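Local coordinates for protein cpftsy (PDB 4AK9) that is probably an SRP-type GTPase that acts as the chloroplast receptor for the signal recognition particle in delivering proteins to the thylakoid membrane, at residues A[238-243]-A[263-268]; A[118-123]-A[205-210]. All blocks are in the same frame, centred on the assembly; numbering follows the deposited sequence.

Contact 1: A[238-243]-A[263-268]; sequences EVLLVL and GVTGFI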
ATOM      1  N   GLU A 238     -24.682  16.056   2.277  1.00 22.14           N
ATOM      2  CA  GLU A 238     -23.563  15.108   2.182  1.00 21.59           C
ATOM      3  C   GLU A 238     -22.360  15.795   1.548  1.00 17.07           C
ATOM      4  O   GLU A 238     -22.504  16.643   0.663  1.00 21.64           O
ATOM      5  CB  GLU A 238     -23.974  13.872   1.347  1.00 19.05           C
ATOM      6  CG  GLU A 238     -25.079  12.990   1.963  1.00 21.72           C
ATOM      7  CD  GLU A 238     -24.567  12.130   3.122  1.00 24.65           C
ATOM      8  OE1 GLU A 238     -23.327  11.884   3.220  1.00 26.97           O
ATOM      9  OE2 GLU A 238     -25.399  11.669   3.941  1.00 30.32           O
ATOM     10  N   VAL A 239     -21.168  15.456   2.022  1.00 18.09           N
ATOM     11  CA  VAL A 239     -19.918  15.825   1.352  1.00 15.05           C
ATOM     12  C   VAL A 239     -19.212  14.470   1.107  1.00 18.48           C
ATOM     13  O   VAL A 239     -18.766  13.774   2.033  1.00 15.70           O
ATOM     14  CB  VAL A 239     -19.016  16.811   2.171  1.00 16.23           C
ATOM     15  CG1 VAL A 239     -17.697  17.100   1.461  1.00 17.14           C
ATOM     16  CG2 VAL A 239     -19.764  18.135   2.468  1.00 18.29           C
ATOM     17  N   LEU A 240     -19.184  14.068  -0.151  1.00 16.65           N
ATOM     18  CA  LEU A 240     -18.718  12.731  -0.498  1.00 19.00           C
ATOM     19  C   LEU A 240     -17.345  12.851  -1.135  1.00 15.93           C
ATOM     20  O   LEU A 240     -17.168  13.497  -2.166  1.00 19.30           O
ATOM     21  CB  LEU A 240     -19.728  12.066  -1.454  1.00 20.63           C
ATOM     22  CG  LEU A 240     -21.126  11.928  -0.872  1.00 23.10           C
ATOM     23  CD1 LEU A 240     -22.102  11.363  -1.919  1.00 24.00           C
ATOM     24  CD2 LEU A 240     -21.083  11.038   0.376  1.00 22.43           C
ATOM     25  N   LEU A 241     -16.344  12.234  -0.500  1.00 15.92           N
ATOM     26  CA  LEU A 241     -14.982  12.242  -1.023  1.00 17.01           C
ATOM     27  C   LEU A 241     -14.710  11.008  -1.930  1.00 15.82           C
ATOM     28  O   LEU A 241     -14.854   9.844  -1.503  1.00 16.45           O
ATOM     29  CB  LEU A 241     -13.984  12.294   0.160  1.00 16.37           C
ATOM     30  CG  LEU A 241     -12.518  12.149  -0.230  1.00 18.98           C
ATOM     31  CD1 LEU A 241     -12.045  13.316  -1.097  1.00 17.58           C
ATOM     32  CD2 LEU A 241     -11.625  12.038   1.010  1.00 18.22           C
ATOM     33  N   VAL A 242     -14.325  11.273  -3.169  1.00 16.12           N
ATOM     34  CA  VAL A 242     -14.130  10.204  -4.141  1.00 17.20           C
ATOM     35  C   VAL A 242     -12.651   9.855  -4.121  1.00 18.22           C
ATOM     36  O   VAL A 242     -11.800  10.728  -4.278  1.00 17.85           O
ATOM     37  CB  VAL A 242     -14.526  10.645  -5.574  1.00 18.78           C
ATOM     38  CG1 VAL A 242     -14.278   9.464  -6.555  1.00 23.42           C
ATOM     39  CG2 VAL A 242     -15.968  11.081  -5.627  1.00 18.10           C
ATOM     40  N   LEU A 243     -12.344   8.587  -3.856  1.00 16.89           N
ATOM     41  CA  LEU A 243     -10.943   8.128  -3.759  1.00 19.74           C
ATOM     42  C   LEU A 243     -10.688   6.970  -4.719  1.00 19.27           C
ATOM     43  O   LEU A 243     -11.516   6.068  -4.829  1.00 20.98           O
ATOM     44  CB  LEU A 243     -10.674   7.644  -2.340  1.00 20.23           C
ATOM     45  CG  LEU A 243     -10.904   8.715  -1.263  1.00 19.59           C
ATOM     46  CD1 LEU A 243     -10.999   8.047   0.063  1.00 19.47           C
ATOM     47  CD2 LEU A 243      -9.729   9.697  -1.326  1.00 20.58           C
ATOM     48  N   GLY A 263     -15.864  19.080   6.044  1.00 21.05           N
ATOM     49  CA  GLY A 263     -16.401  17.956   6.796  1.00 24.50           C
ATOM     50  C   GLY A 263     -16.926  16.845   5.878  1.00 24.29           C
ATOM     51  O   GLY A 263     -18.091  16.893   5.451  1.00 22.83           O
ATOM     52  N   VAL A 264     -16.105  15.822   5.630  1.00 19.61           N
ATOM     53  CA  VAL A 264     -16.481  14.695   4.752  1.00 17.23           C
ATOM     54  C   VAL A 264     -17.468  13.802   5.488  1.00 23.20           C
ATOM     55  O   VAL A 264     -17.223  13.414   6.638  1.00 21.36           O
ATOM     56  CB  VAL A 264     -15.219  13.886   4.360  1.00 20.04           C
ATOM     57  CG1 VAL A 264     -15.597  12.628   3.537  1.00 19.21           C
ATOM     58  CG2 VAL A 264     -14.247  14.756   3.576  1.00 19.57           C
ATOM     59  N   THR A 265     -18.589  13.485   4.848  1.00 17.22           N
ATOM     60  CA  THR A 265     -19.612  12.670   5.494  1.00 19.93           C
ATOM     61  C   THR A 265     -19.577  11.222   5.003  1.00 17.12           C
ATOM     62  O   THR A 265     -20.197  10.336   5.614  1.00 19.73           O
ATOM     63  CB  THR A 265     -21.016  13.261   5.254  1.00 21.86           C
ATOM     64  OG1 THR A 265     -21.295  13.270   3.846  1.00 21.25           O
ATOM     65  CG2 THR A 265     -21.048  14.712   5.764  1.00 24.97           C
ATOM     66  N   GLY A 266     -18.875  10.969   3.911  1.00 19.61           N
ATOM     67  CA  GLY A 266     -18.806   9.604   3.379  1.00 16.32           C
ATOM     68  C   GLY A 266     -17.773   9.493   2.284  1.00 16.13           C
ATOM     69  O   GLY A 266     -17.469  10.471   1.613  1.00 17.06           O
ATOM     70  N   PHE A 267     -17.214   8.285   2.111  1.00 19.38           N
ATOM     71  CA  PHE A 267     -16.290   8.049   0.999  1.00 15.14           C
ATOM     72  C   PHE A 267     -16.966   7.275  -0.137  1.00 14.03           C
ATOM     73  O   PHE A 267     -17.864   6.458   0.091  1.00 17.73           O
ATOM     74  CB  PHE A 267     -15.099   7.209   1.471  1.00 17.58           C
ATOM     75  CG  PHE A 267     -14.388   7.771   2.661  1.00 17.16           C
ATOM     76  CD1 PHE A 267     -13.740   8.983   2.596  1.00 19.21           C
ATOM     77  CD2 PHE A 267     -14.334   7.037   3.854  1.00 20.66           C
ATOM     78  CE1 PHE A 267     -13.074   9.497   3.700  1.00 20.57           C
ATOM     79  CE2 PHE A 267     -13.653   7.548   4.979  1.00 20.13           C
ATOM     80  CZ  PHE A 267     -13.008   8.769   4.891  1.00 19.68           C
ATOM     81  N   ILE A 268     -16.482   7.529  -1.337  1.00 15.32           N
ATOM     82  CA  ILE A 268     -16.740   6.709  -2.513  1.00 16.17           C
ATOM     83  C   ILE A 268     -15.421   6.212  -3.065  1.00 14.77           C
ATOM     84  O   ILE A 268     -14.544   6.999  -3.475  1.00 15.67           O
ATOM     85  CB  ILE A 268     -17.515   7.515  -3.585  1.00 17.72           C
ATOM     86  CG1 ILE A 268     -18.860   7.943  -2.990  1.00 18.12           C
ATOM     87  CG2 ILE A 268     -17.686   6.635  -4.924  1.00 17.81           C
ATOM     88  CD1 ILE A 268     -19.603   8.965  -3.888  1.00 20.67           C
TER
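Thr265 OG1 is gripped by two groups of segment 238-243. It donates to Glu238 OE1, and it accepts the backbone N-H of Val239, with OG1 to N at 2.8 Å. The contact joins the two neighbouring parallel strands of a beta-alpha-beta unit in the GTPase fold, whose helix 251-261 links them. The hydroxyl reaches both partners because OG1 stands between its own backbone N and carbonyl carbon (chi1 62°). Thr265 OG1 lies 2.5 Å from Glu238 OE1, which it meets from above the carboxylate plane. The other carboxylate oxygen, OE2, forms a salt bridge with Lys293 and accepts the N-H of Gln110, so the buried acid is held at both oxygens.

Val239 O takes the N-H of Thr265 and, weakly, that of Gly266. Farther on, the backbone follows a parallel ladder. Leu241 N bonds Gly266 O, Ile268 N bonds Leu241 O at 2.8 Å, and Leu243 N bonds Ile268 O.

The side chains sort onto two faces. On one, Ile268 CD1 lies 3.9 Å from Leu240 CB, and the two side chains pass at a slant. On the other, Leu241 and Phe267 extend alongside each other in one direction. Leu241 CD2 sits at the ring edge of Phe267, 4.0 Å from CE1. Leu243 CD1 approaches the same ring obliquely, 3.8 Å from CD1.

Contact 2: A[118-123]-A[205-210]; sequences VLMIVG and CDTSGR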
ATOM      1  N   VAL A 118     -28.747  18.515  -1.022  1.00 23.43           N
ATOM      2  CA  VAL A 118     -27.584  18.970  -1.764  1.00 18.12           C
ATOM      3  C   VAL A 118     -26.376  18.089  -1.406  1.00 24.45           C
ATOM      4  O   VAL A 118     -26.014  17.954  -0.233  1.00 22.26           O
ATOM      5  CB  VAL A 118     -27.247  20.439  -1.490  1.00 22.53           C
ATOM      6  CG1 VAL A 118     -25.963  20.854  -2.223  1.00 23.24           C
ATOM      7  CG2 VAL A 118     -28.421  21.353  -1.939  1.00 22.34           C
ATOM      8  N   LEU A 119     -25.779  17.471  -2.426  1.00 20.05           N
ATOM      9  CA  LEU A 119     -24.624  16.582  -2.210  1.00 21.46           C
ATOM     10  C   LEU A 119     -23.422  17.230  -2.886  1.00 18.12           C
ATOM     11  O   LEU A 119     -23.454  17.510  -4.101  1.00 23.83           O
ATOM     12  CB  LEU A 119     -24.900  15.214  -2.853  1.00 21.48           C
ATOM     13  CG  LEU A 119     -25.611  14.077  -2.122  1.00 32.81           C
ATOM     14  CD1 LEU A 119     -26.745  14.563  -1.283  1.00 32.05           C
ATOM     15  CD2 LEU A 119     -26.104  13.041  -3.110  1.00 34.36           C
ATOM     16  N   MET A 120     -22.358  17.497  -2.131  1.00 19.68           N
ATOM     17  CA  MET A 120     -21.130  17.983  -2.736  1.00 15.98           C
ATOM     18  C   MET A 120     -20.159  16.818  -2.942  1.00 21.07           C
ATOM     19  O   MET A 120     -19.963  16.003  -2.048  1.00 18.53           O
ATOM     20  CB  MET A 120     -20.472  19.071  -1.885  1.00 20.53           C
ATOM     21  CG  MET A 120     -21.253  20.371  -1.859  1.00 25.39           C
ATOM     22  SD  MET A 120     -20.513  21.503  -0.648  1.00 27.71           S
ATOM     23  CE  MET A 120     -19.044  22.096  -1.475  1.00 24.16           C
ATOM     24  N   ILE A 121     -19.607  16.715  -4.141  1.00 17.94           N
ATOM     25  CA  ILE A 121     -18.668  15.642  -4.463  1.00 21.07           C
ATOM     26  C   ILE A 121     -17.285  16.283  -4.470  1.00 16.63           C
ATOM     27  O   ILE A 121     -17.031  17.284  -5.180  1.00 23.45           O
ATOM     28  CB  ILE A 121     -18.956  15.039  -5.853  1.00 24.90           C
ATOM     29  CG1 ILE A 121     -20.372  14.466  -5.952  1.00 30.99           C
ATOM     30  CG2 ILE A 121     -17.837  14.059  -6.303  1.00 25.65           C
ATOM     31  CD1 ILE A 121     -20.914  13.724  -4.760  1.00 25.70           C
ATOM     32  N   VAL A 122     -16.367  15.761  -3.655  1.00 20.06           N
ATOM     33  CA  VAL A 122     -15.031  16.355  -3.597  1.00 17.02           C
ATOM     34  C   VAL A 122     -13.935  15.307  -3.835  1.00 19.14           C
ATOM     35  O   VAL A 122     -14.202  14.102  -3.804  1.00 18.15           O
ATOM     36  CB  VAL A 122     -14.765  17.036  -2.222  1.00 21.07           C
ATOM     37  CG1 VAL A 122     -15.822  18.133  -1.966  1.00 17.80           C
ATOM     38  CG2 VAL A 122     -14.843  15.999  -1.116  1.00 17.59           C
ATOM     39  N   GLY A 123     -12.715  15.772  -4.068  1.00 20.29           N
ATOM     40  CA  GLY A 123     -11.604  14.851  -4.313  1.00 22.79           C
ATOM     41  C   GLY A 123     -10.608  15.344  -5.335  1.00 29.87           C
ATOM     42  O   GLY A 123     -10.751  16.428  -5.897  1.00 25.53           O
ATOM     43  N   CYS A 205     -23.318  18.417  -6.763  1.00 21.21           N
ATOM     44  CA  CYS A 205     -22.299  19.467  -7.039  1.00 19.01           C
ATOM     45  C   CYS A 205     -20.911  18.917  -7.300  1.00 29.61           C
ATOM     46  O   CYS A 205     -20.376  18.166  -6.483  1.00 26.77           O
ATOM     47  CB  CYS A 205     -22.176  20.421  -5.834  1.00 23.92           C
ATOM     48  SG  CYS A 205     -23.719  21.231  -5.355  1.00 29.58           S
ATOM     49  N   ASP A 206     -20.306  19.308  -8.409  1.00 24.94           N
ATOM     50  CA  ASP A 206     -18.889  19.020  -8.622  1.00 27.75           C
ATOM     51  C   ASP A 206     -18.087  20.156  -8.020  1.00 31.16           C
ATOM     52  O   ASP A 206     -18.589  21.268  -7.877  1.00 31.29           O
ATOM     53  CB  ASP A 206     -18.586  18.896 -10.108  1.00 29.94           C
ATOM     54  CG  ASP A 206     -17.257  18.185 -10.382  1.00 38.52           C
ATOM     55  OD1 ASP A 206     -16.626  17.673  -9.414  1.00 30.53           O
ATOM     56  OD2 ASP A 206     -16.863  18.121 -11.569  1.00 40.23           O
ATOM     57  N   THR A 207     -16.845  19.878  -7.630  1.00 23.80           N
ATOM     58  CA  THR A 207     -15.978  20.902  -7.036  1.00 22.97           C
ATOM     59  C   THR A 207     -14.570  20.744  -7.585  1.00 30.87           C
ATOM     60  O   THR A 207     -14.208  19.670  -8.099  1.00 28.68           O
ATOM     61  CB  THR A 207     -15.887  20.768  -5.491  1.00 29.19           C
ATOM     62  OG1 THR A 207     -15.412  19.445  -5.149  1.00 23.50           O
ATOM     63  CG2 THR A 207     -17.240  20.993  -4.837  1.00 26.19           C
ATOM     64  N   SER A 208     -13.763  21.796  -7.468  1.00 28.12           N
ATOM     65  CA  SER A 208     -12.380  21.691  -7.924  1.00 28.91           C
ATOM     66  C   SER A 208     -11.545  20.990  -6.853  1.00 30.63           C
ATOM     67  O   SER A 208     -11.838  21.079  -5.657  1.00 33.78           O
ATOM     68  CB  SER A 208     -11.804  23.063  -8.242  1.00 39.52           C
ATOM     69  OG  SER A 208     -12.625  23.728  -9.184  1.00 44.56           O
ATOM     70  N   GLY A 209     -10.512  20.273  -7.271  1.00 27.79           N
ATOM     71  CA  GLY A 209      -9.614  19.658  -6.298  1.00 27.95           C
ATOM     72  C   GLY A 209      -8.347  19.187  -6.973  1.00 28.82           C
ATOM     73  O   GLY A 209      -8.362  18.912  -8.176  1.00 29.95           O
ATOM     74  N   ARG A 210      -7.258  19.145  -6.211  1.00 27.82           N
ATOM     75  CA  ARG A 210      -5.988  18.639  -6.694  1.00 32.68           C
ATOM     76  C   ARG A 210      -5.450  17.579  -5.736  1.00 26.62           C
ATOM     77  O   ARG A 210      -5.931  17.432  -4.620  1.00 30.76           O
ATOM     78  CB  ARG A 210      -4.968  19.777  -6.788  1.00 35.65           C
ATOM     79  CG  ARG A 210      -5.392  20.914  -7.718  1.00 45.15           C
ATOM     80  CD  ARG A 210      -4.961  20.673  -9.172  1.00 43.32           C
ATOM     81  NE  ARG A 210      -3.524  20.387  -9.351  1.00 51.90           N
ATOM     82  CZ  ARG A 210      -2.503  21.121  -8.881  1.00 53.36           C
ATOM     83  NH1 ARG A 210      -2.709  22.222  -8.157  1.00 56.31           N
ATOM     84  NH2 ARG A 210      -1.247  20.743  -9.138  1.00 47.14           N
TER
HETATM   85  O   HOH W   1     -12.702  18.661  -4.452  1.00 24.20           O
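Met120 and Cys205 form the bridge of a parallel strand pairing that opens into a water-bridged loop and runs into Gly123 of the probable P-loop of the GTPase domain. Strand 117-123 runs next to strand 202-205. This one beta bridge carries the regular part. Cys205 N donates to Leu119 O at 2.8 Å, and Ile121 N donates to Cys205 O at 2.9 Å. On the bridge face, Cys205 CB packs against Met120 CG, while SG lies 3.9 Å from Val118 CG1.

Beyond Cys205 the CA atoms draw apart, and the Thr207 side chain spans the gap. OG1 stands between its own backbone N and the carbonyl carbon (chi1 57°), which turns the hydroxyl to Ile121 O. Thr207 OG1 donates to Ile121 O at 2.7 Å. The donor lies 19° out of the carbonyl plane. Thr207 OG1 also accepts a hydrogen bond from a water at 2.9 Å. The same water accepts from Gly123 N and donates to Ser208 O. Thr207 CG2 meets the methyl CE of Met120 at 4.0 Å, the two side chains crossing at about a right angle. An alanine at Thr207 would probably leave Ile121 O and the water without this hydroxyl partner and open a small gap beside the Met120 methyl.

At the far end, Gly209 CA makes a CH...O contact with Gly123 O, 3.4 Å away. A CB on Gly209 would clash with that oxygen. Lys129 of the probable P-loop donates hydrogen bonds from NZ to Gly123 O and Thr207 O. Arg210 NE forms a salt bridge with Asp50 of the second subunit. Residues 206-210 are consistent with the G3 motif (DTxGR) of this family. The lysine bonds and shared water imply that this motif and the P-loop start are positioned together, consistent with a nucleotide site.

From the N terminus, strand 117-123 comes first. Contact 2 pairs it with segment 205-210 and closes a loop of 81 intervening residues. That loop includes strands 147-150 and 173-175. The chain then passes through helix 215-231 to strand 238-244. Contact 1 joins this strand to 266-270 and closes a short loop of 19 residues around helix 251-261. The two loops follow in series, without nesting or crossing. Strands 117-123 and 238-244 are neighbours, so the contacts meet in one sheet. Leu240 N probably bonds Met120 O, and Leu240 O probably accepts Val122 N. With these bonds, contacts 1 and 2 tie four adjacent parallel strands, 202-205, 117-123, 238-244 and 266-270.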